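Local structure of glucose-1-phosphate uridylyltransferase (Sphingomonas elodea, 2UX8) at residues C[179-184]-C[207-213]; C[26-30]-C[264-270]; C[76-80]-C[100-104]. The protein probably catalyses the reaction of alpha-D-glucose 1-phosphate with UTP to give UDP-alpha-D-glucose and diphosphate. Residues are numbered along the deposited sequence.

Contact 1: C[179-184]-C[207-213]. With G1P (1-O-phosphono-alpha-D-glucopyranose), chain K.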
loop_
_atom_site.group_PDB
_atom_site.type_symbol
_atom_site.label_atom_id
_atom_site.label_comp_id
_atom_site.label_asym_id
_atom_site.label_seq_id
_atom_site.Cartn_x
_atom_site.Cartn_y
_atom_site.Cartn_z
ATOM N N TYR C 179 9.346 -30.090 -15.865
ATOM C CA TYR C 179 10.454 -29.175 -16.083
ATOM C C TYR C 179 10.844 -29.089 -17.538
ATOM O O TYR C 179 10.296 -29.788 -18.388
ATOM C CB TYR C 179 11.695 -29.633 -15.310
ATOM C CG TYR C 179 11.501 -29.980 -13.844
ATOM C CD1 TYR C 179 10.786 -31.115 -13.455
ATOM C CD2 TYR C 179 12.091 -29.204 -12.846
ATOM C CE1 TYR C 179 10.675 -31.467 -12.109
ATOM C CE2 TYR C 179 11.982 -29.548 -11.503
ATOM C CZ TYR C 179 11.278 -30.679 -11.142
ATOM O OH TYR C 179 11.191 -31.028 -9.814
ATOM N N GLY C 180 11.801 -28.214 -17.816
ATOM C CA GLY C 180 12.311 -28.093 -19.163
ATOM C C GLY C 180 13.391 -29.151 -19.138
ATOM O O GLY C 180 14.142 -29.232 -18.160
ATOM N N ILE C 181 13.479 -29.976 -20.174
ATOM C CA ILE C 181 14.484 -31.027 -20.167
ATOM C C ILE C 181 15.640 -30.788 -21.120
ATOM O O ILE C 181 15.457 -30.299 -22.232
ATOM C CB ILE C 181 13.830 -32.389 -20.450
ATOM C CG1 ILE C 181 12.900 -32.744 -19.289
ATOM C CG2 ILE C 181 14.891 -33.465 -20.616
ATOM C CD1 ILE C 181 13.609 -32.846 -17.940
ATOM N N ILE C 182 16.835 -31.141 -20.665
ATOM C CA ILE C 182 18.044 -30.959 -21.449
ATOM C C ILE C 182 18.484 -32.223 -22.178
ATOM O O ILE C 182 18.351 -33.331 -21.663
ATOM C CB ILE C 182 19.209 -30.530 -20.546
ATOM C CG1 ILE C 182 18.858 -29.230 -19.822
ATOM C CG2 ILE C 182 20.482 -30.395 -21.366
ATOM C CD1 ILE C 182 19.852 -28.834 -18.741
ATOM N N THR C 183 18.999 -32.035 -23.388
ATOM C CA THR C 183 19.538 -33.122 -24.199
ATOM C C THR C 183 21.038 -32.911 -23.977
ATOM O O THR C 183 21.643 -32.024 -24.575
ATOM C CB THR C 183 19.174 -32.929 -25.680
ATOM O OG1 THR C 183 17.748 -32.906 -25.814
ATOM C CG2 THR C 183 19.735 -34.056 -26.523
ATOM N N PRO C 184 21.649 -33.719 -23.098
ATOM C CA PRO C 184 23.071 -33.635 -22.754
ATOM C C PRO C 184 24.104 -34.016 -23.794
ATOM O O PRO C 184 23.881 -34.895 -24.625
ATOM C CB PRO C 184 23.170 -34.525 -21.529
ATOM C CG PRO C 184 22.259 -35.637 -21.897
ATOM C CD PRO C 184 21.044 -34.910 -22.473
ATOM N N PRO C 207 13.760 -36.656 -23.472
ATOM C CA PRO C 207 15.085 -36.913 -24.048
ATOM C C PRO C 207 16.091 -37.410 -23.005
ATOM O O PRO C 207 17.068 -38.078 -23.343
ATOM C CB PRO C 207 15.477 -35.551 -24.612
ATOM C CG PRO C 207 14.165 -35.001 -25.067
ATOM C CD PRO C 207 13.246 -35.343 -23.908
ATOM N N SER C 208 15.853 -37.062 -21.742
ATOM C CA SER C 208 16.730 -37.463 -20.644
ATOM C C SER C 208 16.084 -37.137 -19.309
ATOM O O SER C 208 14.865 -36.988 -19.211
ATOM C CB SER C 208 18.081 -36.741 -20.728
ATOM O OG SER C 208 17.971 -35.390 -20.309
ATOM N N ASN C 209 16.917 -37.013 -18.282
ATOM C CA ASN C 209 16.431 -36.712 -16.948
ATOM C C ASN C 209 16.909 -35.387 -16.358
ATOM O O ASN C 209 16.315 -34.903 -15.394
ATOM C CB ASN C 209 16.807 -37.844 -15.984
ATOM C CG ASN C 209 15.944 -39.078 -16.162
ATOM O OD1 ASN C 209 16.102 -39.837 -17.120
ATOM N ND2 ASN C 209 15.017 -39.280 -15.235
ATOM N N LEU C 210 17.966 -34.789 -16.908
ATOM C CA LEU C 210 18.428 -33.534 -16.321
ATOM C C LEU C 210 17.576 -32.345 -16.753
ATOM O O LEU C 210 17.547 -31.944 -17.918
ATOM C CB LEU C 210 19.919 -33.283 -16.590
ATOM C CG LEU C 210 20.442 -32.738 -17.908
ATOM C CD1 LEU C 210 21.873 -32.278 -17.703
ATOM C CD2 LEU C 210 20.354 -33.798 -18.988
ATOM N N SER C 211 16.868 -31.804 -15.768
ATOM C CA SER C 211 15.965 -30.686 -15.953
ATOM C C SER C 211 16.622 -29.337 -15.699
ATOM O O SER C 211 17.747 -29.257 -15.205
ATOM C CB SER C 211 14.775 -30.854 -15.015
ATOM O OG SER C 211 15.228 -31.071 -13.688
ATOM N N VAL C 212 15.897 -28.280 -16.041
ATOM C CA VAL C 212 16.372 -26.918 -15.856
ATOM C C VAL C 212 15.880 -26.420 -14.500
ATOM O O VAL C 212 14.715 -26.595 -14.165
ATOM C CB VAL C 212 15.828 -25.989 -16.970
ATOM C CG1 VAL C 212 16.410 -24.593 -16.831
ATOM C CG2 VAL C 212 16.170 -26.560 -18.334
ATOM N N ILE C 213 16.771 -25.830 -13.713
ATOM C CA ILE C 213 16.394 -25.306 -12.408
ATOM C C ILE C 213 16.410 -23.783 -12.496
ATOM O O ILE C 213 17.098 -23.222 -13.338
ATOM C CB ILE C 213 17.359 -25.800 -11.299
ATOM C CG1 ILE C 213 17.297 -27.328 -11.205
ATOM C CG2 ILE C 213 16.994 -25.172 -9.959
ATOM C CD1 ILE C 213 15.903 -27.887 -11.076
HETATM C C1 G1P K . 10.325 -22.793 -15.396
HETATM C C2 G1P K . 10.981 -23.171 -16.739
HETATM C C3 G1P K . 11.268 -24.682 -16.738
HETATM C C4 G1P K . 12.228 -24.975 -15.590
HETATM C C5 G1P K . 11.546 -24.550 -14.270
HETATM C C6 G1P K . 12.504 -24.818 -13.099
HETATM O O1 G1P K . 9.063 -23.487 -15.279
HETATM O O2 G1P K . 10.085 -22.847 -17.801
HETATM O O3 G1P K . 11.878 -25.053 -17.967
HETATM O O4 G1P K . 12.513 -26.374 -15.565
HETATM O O5 G1P K . 11.237 -23.127 -14.300
HETATM O O6 G1P K . 11.903 -24.426 -11.861
HETATM P P G1P K . 8.252 -22.969 -13.971
HETATM O O1P G1P K . 8.035 -21.502 -14.033
HETATM O O2P G1P K . 6.846 -23.732 -13.894
HETATM O O3P G1P K . 9.079 -23.322 -12.633
#
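The hydroxyl O4 of the bound glucose 1-phosphate is held between the two segments: it accepts a hydrogen bond from Gly180 N (3.0 Å) and donates one to Val212 O (2.6 Å). The same two residues bond to each other, Val212 N donating a hydrogen bond to Gly180 O (2.9 Å), and Ile182 N repeats the pattern with Leu210 O, also at 2.9 Å. These two bonds flank Ile181 and Ser211, the single bridged pair, 4.5 Å apart at CA. Before strand 210-213 the loop residue Ser208 adds a very short bond, OG to Ile182 O (2.5 Å). In this GT-A-type nucleotidyltransferase fold, the two segments form part of the pocket wall, on the O4 side of the sugar; Glu199 also bonds the ligand. A CB on Gly180 would run into the sugar's O3. Outward, Ile182 CB packs on Leu210 CG (3.7 Å), Pro184 CD meets Leu210 CD2 (3.7 Å), and Ser211 OG, bonded to Glu169 O, lies over one face of the Tyr179 ring.

Contact 2: C[26-30]-C[264-270]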
loop_
_atom_site.group_PDB
_atom_site.type_symbol
_atom_site.label_atom_id
_atom_site.label_comp_id
_atom_site.label_asym_id
_atom_site.label_seq_id
_atom_site.Cartn_x
_atom_site.Cartn_y
_atom_site.Cartn_z
ATOM N N THR C 26 -0.762 -19.362 -5.820
ATOM C CA THR C 26 -1.994 -20.067 -5.453
ATOM C C THR C 26 -1.809 -21.390 -4.718
ATOM O O THR C 26 -2.717 -21.849 -4.034
ATOM C CB THR C 26 -2.868 -20.368 -6.679
ATOM O OG1 THR C 26 -2.228 -21.360 -7.488
ATOM C CG2 THR C 26 -3.091 -19.105 -7.499
ATOM N N ARG C 27 -0.650 -22.017 -4.857
ATOM C CA ARG C 27 -0.422 -23.295 -4.188
ATOM C C ARG C 27 -0.325 -23.186 -2.685
ATOM O O ARG C 27 -0.552 -24.161 -1.975
ATOM C CB ARG C 27 0.851 -23.958 -4.686
ATOM C CG ARG C 27 0.742 -24.599 -6.029
ATOM C CD ARG C 27 1.954 -25.450 -6.233
ATOM N NE ARG C 27 2.200 -25.687 -7.638
ATOM C CZ ARG C 27 3.392 -25.555 -8.195
ATOM N NH1 ARG C 27 4.426 -25.189 -7.457
ATOM N NH2 ARG C 27 3.550 -25.783 -9.487
ATOM N N PHE C 28 0.032 -22.005 -2.195
ATOM C CA PHE C 28 0.171 -21.818 -0.757
ATOM C C PHE C 28 -0.977 -21.120 -0.038
ATOM O O PHE C 28 -0.810 -20.666 1.094
ATOM C CB PHE C 28 1.482 -21.093 -0.429
ATOM C CG PHE C 28 2.645 -22.018 -0.219
ATOM C CD1 PHE C 28 3.238 -22.678 -1.299
ATOM C CD2 PHE C 28 3.149 -22.237 1.061
ATOM C CE1 PHE C 28 4.317 -23.540 -1.106
ATOM C CE2 PHE C 28 4.224 -23.094 1.269
ATOM C CZ PHE C 28 4.810 -23.747 0.186
ATOM N N LEU C 29 -2.136 -21.022 -0.686
ATOM C CA LEU C 29 -3.300 -20.402 -0.045
ATOM C C LEU C 29 -3.643 -21.250 1.166
ATOM O O LEU C 29 -3.421 -22.452 1.162
ATOM C CB LEU C 29 -4.497 -20.352 -0.991
ATOM C CG LEU C 29 -4.697 -19.179 -1.963
ATOM C CD1 LEU C 29 -3.526 -18.235 -1.962
ATOM C CD2 LEU C 29 -4.899 -19.717 -3.336
ATOM N N PRO C 30 -4.202 -20.626 2.221
ATOM C CA PRO C 30 -4.511 -19.196 2.285
ATOM C C PRO C 30 -3.383 -18.245 2.641
ATOM O O PRO C 30 -3.551 -17.028 2.547
ATOM C CB PRO C 30 -5.587 -19.116 3.362
ATOM C CG PRO C 30 -5.634 -20.465 4.028
ATOM C CD PRO C 30 -4.485 -21.272 3.511
ATOM N N CYS C 264 10.611 -24.929 -2.710
ATOM C CA CYS C 264 9.656 -24.251 -1.852
ATOM C C CYS C 264 8.422 -23.879 -2.654
ATOM O O CYS C 264 7.600 -23.085 -2.219
ATOM C CB CYS C 264 10.303 -23.019 -1.242
ATOM S SG CYS C 264 11.594 -23.516 -0.101
ATOM N N GLY C 265 8.314 -24.467 -3.839
ATOM C CA GLY C 265 7.174 -24.228 -4.697
ATOM C C GLY C 265 6.019 -25.067 -4.187
ATOM O O GLY C 265 4.850 -24.760 -4.432
ATOM N N ASP C 266 6.346 -26.145 -3.479
ATOM C CA ASP C 266 5.319 -27.003 -2.901
ATOM C C ASP C 266 5.519 -27.088 -1.382
ATOM O O ASP C 266 6.640 -27.068 -0.885
ATOM C CB ASP C 266 5.341 -28.390 -3.550
ATOM C CG ASP C 266 6.279 -29.345 -2.863
ATOM O OD1 ASP C 266 5.818 -30.095 -1.971
ATOM O OD2 ASP C 266 7.477 -29.339 -3.216
ATOM N N LYS C 267 4.417 -27.168 -0.648
ATOM C CA LYS C 267 4.449 -27.204 0.805
ATOM C C LYS C 267 5.464 -28.113 1.472
ATOM O O LYS C 267 6.104 -27.701 2.438
ATOM C CB LYS C 267 3.065 -27.527 1.346
ATOM C CG LYS C 267 2.003 -26.607 0.806
ATOM C CD LYS C 267 0.641 -26.944 1.364
ATOM C CE LYS C 267 -0.438 -26.229 0.571
ATOM N NZ LYS C 267 -1.796 -26.451 1.150
ATOM N N ALA C 268 5.607 -29.343 0.989
ATOM C CA ALA C 268 6.567 -30.278 1.583
ATOM C C ALA C 268 7.994 -29.745 1.498
ATOM O O ALA C 268 8.754 -29.834 2.455
ATOM C CB ALA C 268 6.479 -31.639 0.902
ATOM N N GLY C 269 8.356 -29.191 0.353
ATOM C CA GLY C 269 9.692 -28.658 0.205
ATOM C C GLY C 269 9.917 -27.487 1.141
ATOM O O GLY C 269 10.966 -27.378 1.791
ATOM N N PHE C 270 8.922 -26.607 1.205
ATOM C CA PHE C 270 8.989 -25.435 2.051
ATOM C C PHE C 270 9.328 -25.848 3.478
ATOM O O PHE C 270 10.223 -25.281 4.111
ATOM C CB PHE C 270 7.649 -24.706 2.020
ATOM C CG PHE C 270 7.585 -23.548 2.951
ATOM C CD1 PHE C 270 8.301 -22.384 2.685
ATOM C CD2 PHE C 270 6.862 -23.638 4.135
ATOM C CE1 PHE C 270 8.299 -21.323 3.594
ATOM C CE2 PHE C 270 6.853 -22.582 5.053
ATOM C CZ PHE C 270 7.573 -21.425 4.781
#
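Phe28 loses more surface here than any other residue, its ring reaching from the loop that follows strand 16-21 to the start of helix 267-279, N-capped by Asp266. The ring's edge is turned to the face of Phe270 in an offset edge-to-face pair (centroids 5.5 Å apart, planes at 81°), and Phe28 CZ comes within 3.5 Å of Phe270 CB. Lys267 covers one face of the Phe28 ring, its CG 4.2 Å from the centroid in a CH-pi contact. The extended lysine then passes Arg27 O, 3.3 Å from its CE, to end in a salt bridge with Asp44 of the second subunit. Arg27, exposed and poorly ordered, supplies the hydrogen bond between the segments, from NH1 to Gly265 O at 3.1 Å. Its loop resembles the family's nucleotide-binding signature, and its side chain lies about 6 Å (nearest atoms) from glucose 1-phosphate. The chemistry is thus mixed: the Phe28 ring meets methylenes, an aromatic face and backbone carbonyls, while the lysine's charge is spent on the subunit interface.

Contact 3: C[76-80]-C[100-104]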
loop_
_atom_site.group_PDB
_atom_site.type_symbol
_atom_site.label_atom_id
_atom_site.label_comp_id
_atom_site.label_asym_id
_atom_site.label_seq_id
_atom_site.Cartn_x
_atom_site.Cartn_y
_atom_site.Cartn_z
ATOM N N ASP C 76 9.235 -2.696 0.248
ATOM C CA ASP C 76 9.567 -2.139 1.544
ATOM C C ASP C 76 10.685 -2.902 2.225
ATOM O O ASP C 76 11.516 -2.317 2.925
ATOM C CB ASP C 76 8.334 -2.129 2.432
ATOM C CG ASP C 76 7.240 -1.253 1.879
ATOM O OD1 ASP C 76 7.572 -0.219 1.270
ATOM O OD2 ASP C 76 6.052 -1.582 2.059
ATOM N N HIS C 77 10.705 -4.210 2.008
ATOM C CA HIS C 77 11.717 -5.050 2.611
ATOM C C HIS C 77 13.141 -4.609 2.268
ATOM O O HIS C 77 14.044 -4.757 3.086
ATOM C CB HIS C 77 11.524 -6.499 2.176
ATOM C CG HIS C 77 12.533 -7.432 2.764
ATOM N ND1 HIS C 77 12.411 -7.952 4.035
ATOM C CD2 HIS C 77 13.715 -7.883 2.282
ATOM C CE1 HIS C 77 13.475 -8.685 4.311
ATOM N NE2 HIS C 77 14.281 -8.658 3.266
ATOM N N PHE C 78 13.339 -4.069 1.069
ATOM C CA PHE C 78 14.671 -3.656 0.656
ATOM C C PHE C 78 14.915 -2.164 0.734
ATOM O O PHE C 78 15.751 -1.621 0.019
ATOM C CB PHE C 78 14.970 -4.152 -0.760
ATOM C CG PHE C 78 15.046 -5.646 -0.874
ATOM C CD1 PHE C 78 13.919 -6.394 -1.182
ATOM C CD2 PHE C 78 16.247 -6.311 -0.641
ATOM C CE1 PHE C 78 13.980 -7.794 -1.256
ATOM C CE2 PHE C 78 16.322 -7.702 -0.709
ATOM C CZ PHE C 78 15.184 -8.447 -1.018
ATOM N N ASP C 79 14.190 -1.497 1.616
ATOM C CA ASP C 79 14.355 -0.066 1.787
ATOM C C ASP C 79 14.593 0.145 3.283
ATOM O O ASP C 79 14.571 -0.806 4.060
ATOM C CB ASP C 79 13.076 0.644 1.314
ATOM C CG ASP C 79 13.291 2.122 1.025
ATOM O OD1 ASP C 79 14.447 2.592 1.092
ATOM O OD2 ASP C 79 12.297 2.813 0.721
ATOM N N ILE C 80 14.836 1.376 3.694
ATOM C CA ILE C 80 15.043 1.639 5.106
ATOM C C ILE C 80 13.712 1.528 5.844
ATOM O O ILE C 80 12.711 2.115 5.432
ATOM C CB ILE C 80 15.619 3.035 5.305
ATOM C CG1 ILE C 80 16.991 3.102 4.633
ATOM C CG2 ILE C 80 15.676 3.367 6.779
ATOM C CD1 ILE C 80 17.644 4.451 4.692
ATOM N N GLY C 100 22.426 -6.475 4.746
ATOM C CA GLY C 100 22.139 -7.148 3.495
ATOM C C GLY C 100 20.706 -6.982 3.027
ATOM O O GLY C 100 20.343 -7.430 1.940
ATOM N N THR C 101 19.880 -6.340 3.844
ATOM C CA THR C 101 18.495 -6.132 3.462
ATOM C C THR C 101 18.370 -4.850 2.679
ATOM O O THR C 101 17.327 -4.571 2.104
ATOM C CB THR C 101 17.551 -6.019 4.665
ATOM O OG1 THR C 101 17.947 -4.919 5.487
ATOM C CG2 THR C 101 17.567 -7.283 5.474
ATOM N N ARG C 102 19.430 -4.059 2.653
ATOM C CA ARG C 102 19.362 -2.812 1.926
ATOM C C ARG C 102 20.598 -2.633 1.079
ATOM O O ARG C 102 21.711 -2.743 1.576
ATOM C CB ARG C 102 19.241 -1.656 2.903
ATOM C CG ARG C 102 18.567 -0.447 2.334
ATOM C CD ARG C 102 18.723 0.694 3.295
ATOM N NE ARG C 102 20.108 1.139 3.332
ATOM C CZ ARG C 102 20.634 1.871 4.304
ATOM N NH1 ARG C 102 19.894 2.241 5.333
ATOM N NH2 ARG C 102 21.901 2.241 4.241
ATOM N N LEU C 103 20.397 -2.370 -0.206
ATOM C CA LEU C 103 21.512 -2.154 -1.112
ATOM C C LEU C 103 21.675 -0.661 -1.352
ATOM O O LEU C 103 20.930 0.149 -0.798
ATOM C CB LEU C 103 21.263 -2.873 -2.439
ATOM C CG LEU C 103 21.814 -4.297 -2.605
ATOM C CD1 LEU C 103 21.307 -5.212 -1.527
ATOM C CD2 LEU C 103 21.406 -4.825 -3.963
ATOM N N LYS C 104 22.661 -0.299 -2.161
ATOM C CA LYS C 104 22.900 1.098 -2.496
ATOM C C LYS C 104 21.702 1.608 -3.291
ATOM O O LYS C 104 21.095 0.858 -4.064
ATOM C CB LYS C 104 24.144 1.211 -3.359
ATOM C CG LYS C 104 25.271 1.976 -2.747
ATOM C CD LYS C 104 26.514 1.773 -3.573
ATOM C CE LYS C 104 27.639 2.662 -3.112
ATOM N NZ LYS C 104 28.902 2.298 -3.804
#
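The end of helix 72-77 and the residues after it meet the loop before strand 108-112 where the backbones come close, Phe78 and Arg102 lying 4.9 Å apart at CA. The backbones touch through a CA-H...O contact, Phe78 CA to Thr101 O, 3.2 Å. Phe78, chi1 m, places its ring edge-to-face with Phe65, against helix 47-57 and strand 108-112. His77 takes the t rotamer, which brings NE2 to Gln49 of that helix as a hydrogen-bonding partner and to 4.2 Å from Thr101 CG2. With chi1 p, Thr101 bonds through OG1 to Leu98 O and to Lys33 of the second subunit. In Arg102, chi1 t sets CG 3.8 Å from Phe78 O, while the p bend at chi3 brings NH1 to 3.1 Å from Ile80 CG1. The CA-to-CB bond of Ile80 points sideways, but its m, t side chain brings its end nearer to Arg102. Asp79, chi1 t, points away from the loop: OD1 accepts a weak bond from Ile80 N (2.9 Å), and OD2 forms a salt bridge with Arg112 of the third subunit. The two segments thus meet by close apolar and backbone packing and one CA-H...O contact, and Lys33 NZ of the second subunit, hydrogen-bonded to His77 O, Asp79 O and Thr101 OG1, ties them together from outside the chain.

All three contacts are largely buried, yet they differ in what buries them. No other subunit touches contact 1, which binds O4 of the sugar, and backbone hydrogen bonding between strands predominates there. Contacts 2 and 3 join loop segments to the start or end of a helix, and both also touch the second subunit, contact 3 the third as well; Lys267 and Asp79 make salt bridges to these neighbours. Contact 2 closes a long loop of the chain within which the other two are nested, and comes within about 8 Å of contact 1 (nearest atoms). Contacts 1 and 3, their centres about 36 Å apart, lie on opposite sides of the chain's centre: contact 3 is far from the ligand, and contact 2 lies between them.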